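Local structure of double Glycine Motif Protease domain from AMS/PCAT Transporter (Lachnospiraceae bacterium C6A11, 6MPZ) at residues A[7-11]-A[12-16]; A[30-33]-A[34-38]; A[41-45]-A[46-50]. The protein probably cleaves leader peptides after a double-glycine motif, acting as the C39-type cysteine protease domain of a transporter that exports ribosomally made peptides such as lantibiotics. All coordinates share one frame; numbering follows the deposited sequence.

Contact 1. Residues A[7-11]-A[12-16]; sequences QPVTR and GRAKV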
loop_
_atom_site.group_PDB
_atom_site.type_symbol
_atom_site.label_atom_id
_atom_site.label_comp_id
_atom_site.label_asym_id
_atom_site.label_seq_id
_atom_site.Cartn_x
_atom_site.Cartn_y
_atom_site.Cartn_z
ATOM N N GLN A 7 -4.948 14.875 -4.090
ATOM C CA GLN A 7 -5.484 14.401 -2.831
ATOM C C GLN A 7 -5.814 12.926 -2.968
ATOM O O GLN A 7 -5.968 12.435 -4.090
ATOM C CB GLN A 7 -6.774 15.179 -2.443
ATOM C CG GLN A 7 -6.565 16.592 -1.898
ATOM C CD GLN A 7 -5.608 16.627 -0.711
ATOM O OE1 GLN A 7 -4.559 17.250 -0.789
ATOM N NE2 GLN A 7 -5.957 15.937 0.387
ATOM N N PRO A 8 -5.933 12.219 -1.820
ATOM C CA PRO A 8 -6.477 10.870 -1.846
ATOM C C PRO A 8 -7.946 10.885 -2.259
ATOM O O PRO A 8 -8.645 11.864 -2.055
ATOM C CB PRO A 8 -6.320 10.371 -0.399
ATOM C CG PRO A 8 -5.646 11.442 0.384
ATOM C CD PRO A 8 -5.670 12.685 -0.435
ATOM N N VAL A 9 -8.377 9.789 -2.859
ATOM C CA VAL A 9 -9.739 9.561 -3.233
ATOM C C VAL A 9 -10.419 8.855 -2.078
ATOM O O VAL A 9 -9.922 7.843 -1.558
ATOM C CB VAL A 9 -9.772 8.667 -4.501
ATOM C CG1 VAL A 9 -11.161 8.080 -4.781
ATOM C CG2 VAL A 9 -9.269 9.497 -5.688
ATOM N N THR A 10 -11.576 9.353 -1.694
ATOM C CA THR A 10 -12.417 8.701 -0.693
ATOM C C THR A 10 -13.668 8.059 -1.271
ATOM O O THR A 10 -14.366 7.382 -0.528
ATOM C CB THR A 10 -12.889 9.706 0.344
ATOM O OG1 THR A 10 -13.992 10.423 -0.184
ATOM C CG2 THR A 10 -11.793 10.706 0.697
ATOM N N ARG A 11 -13.970 8.285 -2.562
ATOM C CA ARG A 11 -15.272 7.897 -3.154
ATOM C C ARG A 11 -15.174 6.713 -4.109
ATOM O O ARG A 11 -15.709 5.652 -3.809
ATOM C CB ARG A 11 -15.926 9.080 -3.852
ATOM C CG ARG A 11 -17.439 9.197 -3.554
ATOM C CD ARG A 11 -17.924 10.436 -2.805
ATOM N NE ARG A 11 -18.288 10.216 -1.393
ATOM C CZ ARG A 11 -18.756 11.144 -0.565
ATOM N NH1 ARG A 11 -18.979 12.395 -0.970
ATOM N NH2 ARG A 11 -19.022 10.816 0.698
ATOM N N GLY A 12 -14.517 6.877 -5.245
ATOM C CA GLY A 12 -14.476 5.805 -6.248
ATOM C C GLY A 12 -13.130 5.139 -6.207
ATOM O O GLY A 12 -12.715 4.697 -5.175
ATOM N N ARG A 13 -12.437 5.120 -7.335
ATOM C CA ARG A 13 -11.148 4.480 -7.460
ATOM C C ARG A 13 -10.096 5.517 -7.852
ATOM O O ARG A 13 -10.392 6.481 -8.544
ATOM C CB ARG A 13 -11.215 3.360 -8.483
ATOM C CG ARG A 13 -12.189 2.275 -8.076
ATOM C CD ARG A 13 -12.442 1.260 -9.193
ATOM N NE ARG A 13 -13.203 1.844 -10.297
ATOM C CZ ARG A 13 -13.199 1.401 -11.556
ATOM N NH1 ARG A 13 -12.488 0.317 -11.932
ATOM N NH2 ARG A 13 -13.943 2.035 -12.464
ATOM N N ALA A 14 -8.869 5.305 -7.377
ATOM C CA ALA A 14 -7.709 6.142 -7.725
ATOM C C ALA A 14 -7.086 5.581 -9.002
ATOM O O ALA A 14 -6.998 4.345 -9.185
ATOM C CB ALA A 14 -6.676 6.139 -6.620
ATOM N N LYS A 15 -6.697 6.487 -9.919
ATOM C CA LYS A 15 -5.949 6.104 -11.094
ATOM C C LYS A 15 -4.485 6.018 -10.679
ATOM O O LYS A 15 -3.901 7.005 -10.362
ATOM C CB LYS A 15 -6.169 7.085 -12.248
ATOM C CG LYS A 15 -7.533 6.858 -12.914
ATOM C CD LYS A 15 -7.942 7.950 -13.890
ATOM C CE LYS A 15 -7.140 7.864 -15.194
ATOM N NZ LYS A 15 -7.607 8.875 -16.177
ATOM N N VAL A 16 -3.930 4.815 -10.674
ATOM C CA VAL A 16 -2.553 4.579 -10.187
ATOM C C VAL A 16 -1.780 3.781 -11.214
ATOM O O VAL A 16 -2.221 2.705 -11.613
ATOM C CB VAL A 16 -2.518 3.780 -8.842
ATOM C CG1 VAL A 16 -1.099 3.672 -8.302
ATOM C CG2 VAL A 16 -3.388 4.456 -7.787
#
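The flat peptide group joining G12 to R13 carries the CG1 methyl of V9 on one face, almost straight above the carbonyl carbon. CG1 is 3.7 Å from G12 O and 4.1 Å from R13 N, so it spans both polar atoms of the group. The preceding peptide, between R11 and G12, meets the same methyl at a slant, with V9 CG1 3.6 Å from G12 N. Rotation about the first bond of V9 (chi1 166°) sets CG1 opposite the backbone N and sends it into the bend, while CG2 goes instead to A14, resting 4.3 Å from A14 CB. The valine thus fills the inside of a tight reversal of the chain in which no hydrogen bond runs from one arm to the other. G12 O, buried beneath the methyl, has no polar partner in the model. The guanidinium of R11 leads away from the bend, and that of R13 makes a cation-pi contact with Y114. Outside the bend, V9 pairs through its backbone with F91 and A14 with K106 of strand 101-109, and both side chains touch Y38, placing this surface turn between helix 27-38 and strand 101-109.

Contact 2. Residues A[30-33]-A[34-38]; sequences ASLA and MVLAY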
loop_
_atom_site.group_PDB
_atom_site.type_symbol
_atom_site.label_atom_id
_atom_site.label_comp_id
_atom_site.label_asym_id
_atom_site.label_seq_id
_atom_site.Cartn_x
_atom_site.Cartn_y
_atom_site.Cartn_z
ATOM N N ALA A 30 7.839 -1.636 -4.580
ATOM C CA ALA A 30 7.038 -1.397 -5.763
ATOM C C ALA A 30 5.703 -0.710 -5.382
ATOM O O ALA A 30 5.306 0.237 -6.031
ATOM C CB ALA A 30 6.775 -2.721 -6.479
ATOM N N SER A 31 5.086 -1.156 -4.279
ATOM C CA SER A 31 3.822 -0.635 -3.820
ATOM C C SER A 31 4.040 0.819 -3.377
ATOM O O SER A 31 3.271 1.667 -3.760
ATOM C CB SER A 31 3.223 -1.477 -2.649
ATOM O OG SER A 31 2.935 -2.822 -3.065
ATOM N N LEU A 32 5.072 1.122 -2.595
ATOM C CA LEU A 32 5.282 2.558 -2.254
ATOM C C LEU A 32 5.643 3.404 -3.516
ATOM O O LEU A 32 5.352 4.588 -3.580
ATOM C CB LEU A 32 6.334 2.727 -1.199
ATOM C CG LEU A 32 6.662 4.177 -0.760
ATOM C CD1 LEU A 32 5.462 4.915 -0.235
ATOM C CD2 LEU A 32 7.708 4.115 0.336
ATOM N N ALA A 33 6.285 2.798 -4.506
ATOM C CA ALA A 33 6.689 3.541 -5.726
ATOM C C ALA A 33 5.437 4.026 -6.475
ATOM O O ALA A 33 5.338 5.212 -6.833
ATOM C CB ALA A 33 7.607 2.686 -6.626
ATOM N N MET A 34 4.462 3.119 -6.623
ATOM C CA MET A 34 3.120 3.424 -7.174
ATOM C C MET A 34 2.399 4.514 -6.409
ATOM O O MET A 34 1.823 5.404 -7.054
ATOM C CB MET A 34 2.246 2.175 -7.232
ATOM C CG MET A 34 2.690 1.221 -8.263
ATOM S SD MET A 34 1.732 -0.307 -8.583
ATOM C CE MET A 34 2.349 -1.405 -7.338
ATOM N N VAL A 35 2.418 4.465 -5.070
ATOM C CA VAL A 35 1.820 5.551 -4.256
ATOM C C VAL A 35 2.532 6.900 -4.487
ATOM O O VAL A 35 1.880 7.921 -4.672
ATOM C CB VAL A 35 1.726 5.248 -2.723
ATOM C CG1 VAL A 35 1.186 6.454 -1.951
ATOM C CG2 VAL A 35 0.815 4.083 -2.446
ATOM N N LEU A 36 3.853 6.881 -4.480
ATOM C CA LEU A 36 4.659 8.054 -4.826
ATOM C C LEU A 36 4.343 8.639 -6.219
ATOM O O LEU A 36 4.200 9.856 -6.373
ATOM C CB LEU A 36 6.153 7.713 -4.713
ATOM C CG LEU A 36 6.616 7.528 -3.245
ATOM C CD1 LEU A 36 7.979 6.816 -3.175
ATOM C CD2 LEU A 36 6.641 8.876 -2.491
ATOM N N ALA A 37 4.189 7.752 -7.207
ATOM C CA ALA A 37 3.845 8.133 -8.570
ATOM C C ALA A 37 2.450 8.766 -8.670
ATOM O O ALA A 37 2.274 9.687 -9.438
ATOM C CB ALA A 37 3.973 6.925 -9.495
ATOM N N TYR A 38 1.481 8.297 -7.862
ATOM C CA TYR A 38 0.139 8.904 -7.792
ATOM C C TYR A 38 0.240 10.377 -7.367
ATOM O O TYR A 38 -0.479 11.233 -7.909
ATOM C CB TYR A 38 -0.782 8.126 -6.829
ATOM C CG TYR A 38 -2.145 8.751 -6.583
ATOM C CD1 TYR A 38 -3.225 8.524 -7.457
ATOM C CD2 TYR A 38 -2.357 9.602 -5.503
ATOM C CE1 TYR A 38 -4.488 9.103 -7.219
ATOM C CE2 TYR A 38 -3.606 10.199 -5.259
ATOM C CZ TYR A 38 -4.659 9.979 -6.114
ATOM O OH TYR A 38 -5.876 10.558 -5.811
#
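M34 folds its side chain back along the helix over the turn formed by A30 and S31. Its CB lies 3.7 Å from S31 O, and CG, set opposite the carbonyl carbon at chi1 -71°, comes to 3.6 Å from A30 O. The chain then runs straight on to SD before a sharp bend at the last torsion (chi3 -84°) turns the terminal methyl inward, so that CE also reaches A30 O, at 3.6 Å, and lies beside S31 CA. The carbonyl of A30 therefore has M34 carbon atoms near it as well as the backbone donor M34 N, which binds it at 3.1 Å. The same i to i+4 pattern continues through V35, L36 and A37, which give their N-H groups to the carbonyls of S31, L32 and A33, an unbroken alpha-helical run.

On another side of the helix L32 and L36 meet one turn apart. L36 CG sits 3.2 Å from L32 O, and its CD1 branch lies across the L32 side chain, 3.8 Å from L32 CG. S31 OG bonds to the carbonyl of C27, one turn back. C27 is probably the nucleophile of a Cys-His-Asp triad with H101 and D117, as expected of a clan CA peptidase, where the cysteine heads the central helix.

Nearly every residue here is buried, and the helix is covered on several sides. S31 and M34 pack on strand 101-109 through V104, and S31 also touches F102. L32 faces A67 and A68 of helix 61-70, L36 meets V48 of helix 45-52, and A33 lies against I19 in the loop ahead of the helix.

Contact 3. Residues A[41-45]-A[46-50]; sequences KWVPL and EQVRV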
loop_
_atom_site.group_PDB
_atom_site.type_symbol
_atom_site.label_atom_id
_atom_site.label_comp_id
_atom_site.label_asym_id
_atom_site.label_seq_id
_atom_site.Cartn_x
_atom_site.Cartn_y
_atom_site.Cartn_z
ATOM N N LYS A 41 5.566 12.229 -6.849
ATOM C CA LYS A 41 6.861 12.314 -6.141
ATOM C C LYS A 41 7.794 11.362 -6.805
ATOM O O LYS A 41 7.663 10.154 -6.678
ATOM C CB LYS A 41 6.722 12.042 -4.650
ATOM C CG LYS A 41 6.032 13.207 -3.945
ATOM C CD LYS A 41 5.523 12.779 -2.577
ATOM C CE LYS A 41 4.725 13.883 -1.900
ATOM N NZ LYS A 41 5.627 15.035 -1.596
ATOM N N TRP A 42 8.714 11.931 -7.582
ATOM C CA TRP A 42 9.569 11.165 -8.471
ATOM C C TRP A 42 10.792 10.776 -7.664
ATOM O O TRP A 42 11.518 11.643 -7.192
ATOM C CB TRP A 42 9.915 11.996 -9.716
ATOM C CG TRP A 42 8.657 12.500 -10.490
ATOM C CD1 TRP A 42 8.378 13.796 -10.880
ATOM C CD2 TRP A 42 7.533 11.710 -10.926
ATOM N NE1 TRP A 42 7.166 13.849 -11.540
ATOM C CE2 TRP A 42 6.623 12.591 -11.577
ATOM C CE3 TRP A 42 7.209 10.337 -10.839
ATOM C CZ2 TRP A 42 5.420 12.146 -12.128
ATOM C CZ3 TRP A 42 6.001 9.895 -11.398
ATOM C CH2 TRP A 42 5.127 10.799 -12.029
ATOM N N VAL A 43 10.946 9.476 -7.438
ATOM C CA VAL A 43 12.016 8.918 -6.633
ATOM C C VAL A 43 12.405 7.679 -7.407
ATOM O O VAL A 43 11.553 6.849 -7.659
ATOM C CB VAL A 43 11.552 8.475 -5.195
ATOM C CG1 VAL A 43 12.675 7.742 -4.460
ATOM C CG2 VAL A 43 11.110 9.662 -4.356
ATOM N N PRO A 44 13.690 7.538 -7.769
ATOM C CA PRO A 44 14.130 6.330 -8.492
ATOM C C PRO A 44 13.719 5.030 -7.763
ATOM O O PRO A 44 13.811 4.947 -6.545
ATOM C CB PRO A 44 15.668 6.504 -8.565
ATOM C CG PRO A 44 16.039 7.841 -7.935
ATOM C CD PRO A 44 14.771 8.516 -7.493
ATOM N N LEU A 45 13.255 4.015 -8.478
ATOM C CA LEU A 45 12.816 2.767 -7.814
ATOM C C LEU A 45 13.925 2.138 -6.980
ATOM O O LEU A 45 13.648 1.573 -5.938
ATOM C CB LEU A 45 12.290 1.731 -8.822
ATOM C CG LEU A 45 12.027 0.294 -8.281
ATOM C CD1 LEU A 45 10.987 0.248 -7.151
ATOM C CD2 LEU A 45 11.593 -0.648 -9.409
ATOM N N GLU A 46 15.178 2.245 -7.434
ATOM C CA GLU A 46 16.328 1.706 -6.689
ATOM C C GLU A 46 16.425 2.374 -5.335
ATOM O O GLU A 46 16.764 1.729 -4.370
ATOM C CB GLU A 46 17.707 1.858 -7.409
ATOM C CG GLU A 46 17.764 2.131 -8.912
ATOM C CD GLU A 46 17.671 3.614 -9.280
ATOM O OE1 GLU A 46 18.568 4.455 -9.000
ATOM O OE2 GLU A 46 16.656 3.915 -9.886
ATOM N N GLN A 47 16.182 3.676 -5.284
ATOM C CA GLN A 47 16.230 4.407 -4.030
ATOM C C GLN A 47 15.118 3.938 -3.068
ATOM O O GLN A 47 15.367 3.760 -1.871
ATOM C CB GLN A 47 16.139 5.927 -4.311
ATOM C CG GLN A 47 16.451 6.802 -3.098
ATOM C CD GLN A 47 17.882 6.675 -2.641
ATOM O OE1 GLN A 47 18.790 6.930 -3.441
ATOM N NE2 GLN A 47 18.116 6.283 -1.352
ATOM N N VAL A 48 13.911 3.697 -3.602
ATOM C CA VAL A 48 12.771 3.270 -2.794
ATOM C C VAL A 48 13.067 1.911 -2.108
ATOM O O VAL A 48 12.731 1.714 -0.929
ATOM C CB VAL A 48 11.454 3.192 -3.612
ATOM C CG1 VAL A 48 10.291 2.723 -2.733
ATOM C CG2 VAL A 48 11.109 4.521 -4.298
ATOM N N ARG A 49 13.674 0.989 -2.847
ATOM C CA ARG A 49 14.002 -0.343 -2.307
ATOM C C ARG A 49 14.875 -0.192 -1.075
ATOM O O ARG A 49 14.621 -0.777 -0.034
ATOM C CB ARG A 49 14.820 -1.162 -3.279
ATOM C CG ARG A 49 14.135 -1.689 -4.500
ATOM C CD ARG A 49 15.083 -2.649 -5.208
ATOM N NE ARG A 49 14.684 -2.842 -6.586
ATOM C CZ ARG A 49 15.374 -2.503 -7.678
ATOM N NH1 ARG A 49 16.581 -1.937 -7.629
ATOM N NH2 ARG A 49 14.828 -2.771 -8.865
ATOM N N VAL A 50 15.914 0.603 -1.236
ATOM C CA VAL A 50 16.906 0.816 -0.192
ATOM C C VAL A 50 16.300 1.565 0.983
ATOM O O VAL A 50 16.593 1.235 2.113
ATOM C CB VAL A 50 18.162 1.503 -0.812
ATOM C CG1 VAL A 50 18.714 2.614 0.046
ATOM C CG2 VAL A 50 19.187 0.430 -1.123
#
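V43 and V48 meet methyl to methyl, V43 CG1 lying 3.6 Å from V48 CG2, with the two side chains crossing at about a right angle. The same V43 methyl also touches Q47 CB, at 3.9 Å, so it lies against the first turn of the helix. Next to it, the carbonyl of P44 takes the N-H of V48 at 3.2 Å, measured from V48 N to P44 O, and receives a second, weak bond from Q47 N. One residue on, L45 O accepts R49 N at 3.1 Å. P44 occupies the N-cap of helix 45-52, which makes V43 the residue just before the cap and V48 the fourth helical residue: their contact is a hydrophobic staple, closing the helix start from the apolar side although proline offers no capping side chain.

L45 places CG over one face of the R49 guanidinium, and its CD2 is 3.9 Å from R49 NH2. R49 CG stands opposite the carbonyl carbon (chi1 -72°) and the chain runs extended from CG to NE, which carries the guanidinium back to L45; NE forms a salt bridge with E26 that would help fix the group under the leucine. Farther out, the amide NE2 of Q47 bonds to D51 OD1 one turn along. V43 also rests on Y71, while V48 turns inward to A29 of helix 27-38.

How the contacts relate
Contact 2 lies in the core, its centre about 7 Å from that of the chain, while contacts 1 and 3 are surface features whose centres lie about 12 and 15 Å from it. Both border helix 27-38: contact 1 through its loop, with K15 O 3.3 Å from Y38 CD1, and contact 3 at the helix end, where L36 O and K41 N make a probable hydrogen bond. Contacts 1 and 3 do not touch each other. The chemistry of the three differs with their place. Contact 2 is regular helical bonding with buried apolar side chains, contact 3 combines a helix start with apolar and charged groups, and contact 1 relies on a valine inside an irregular bend.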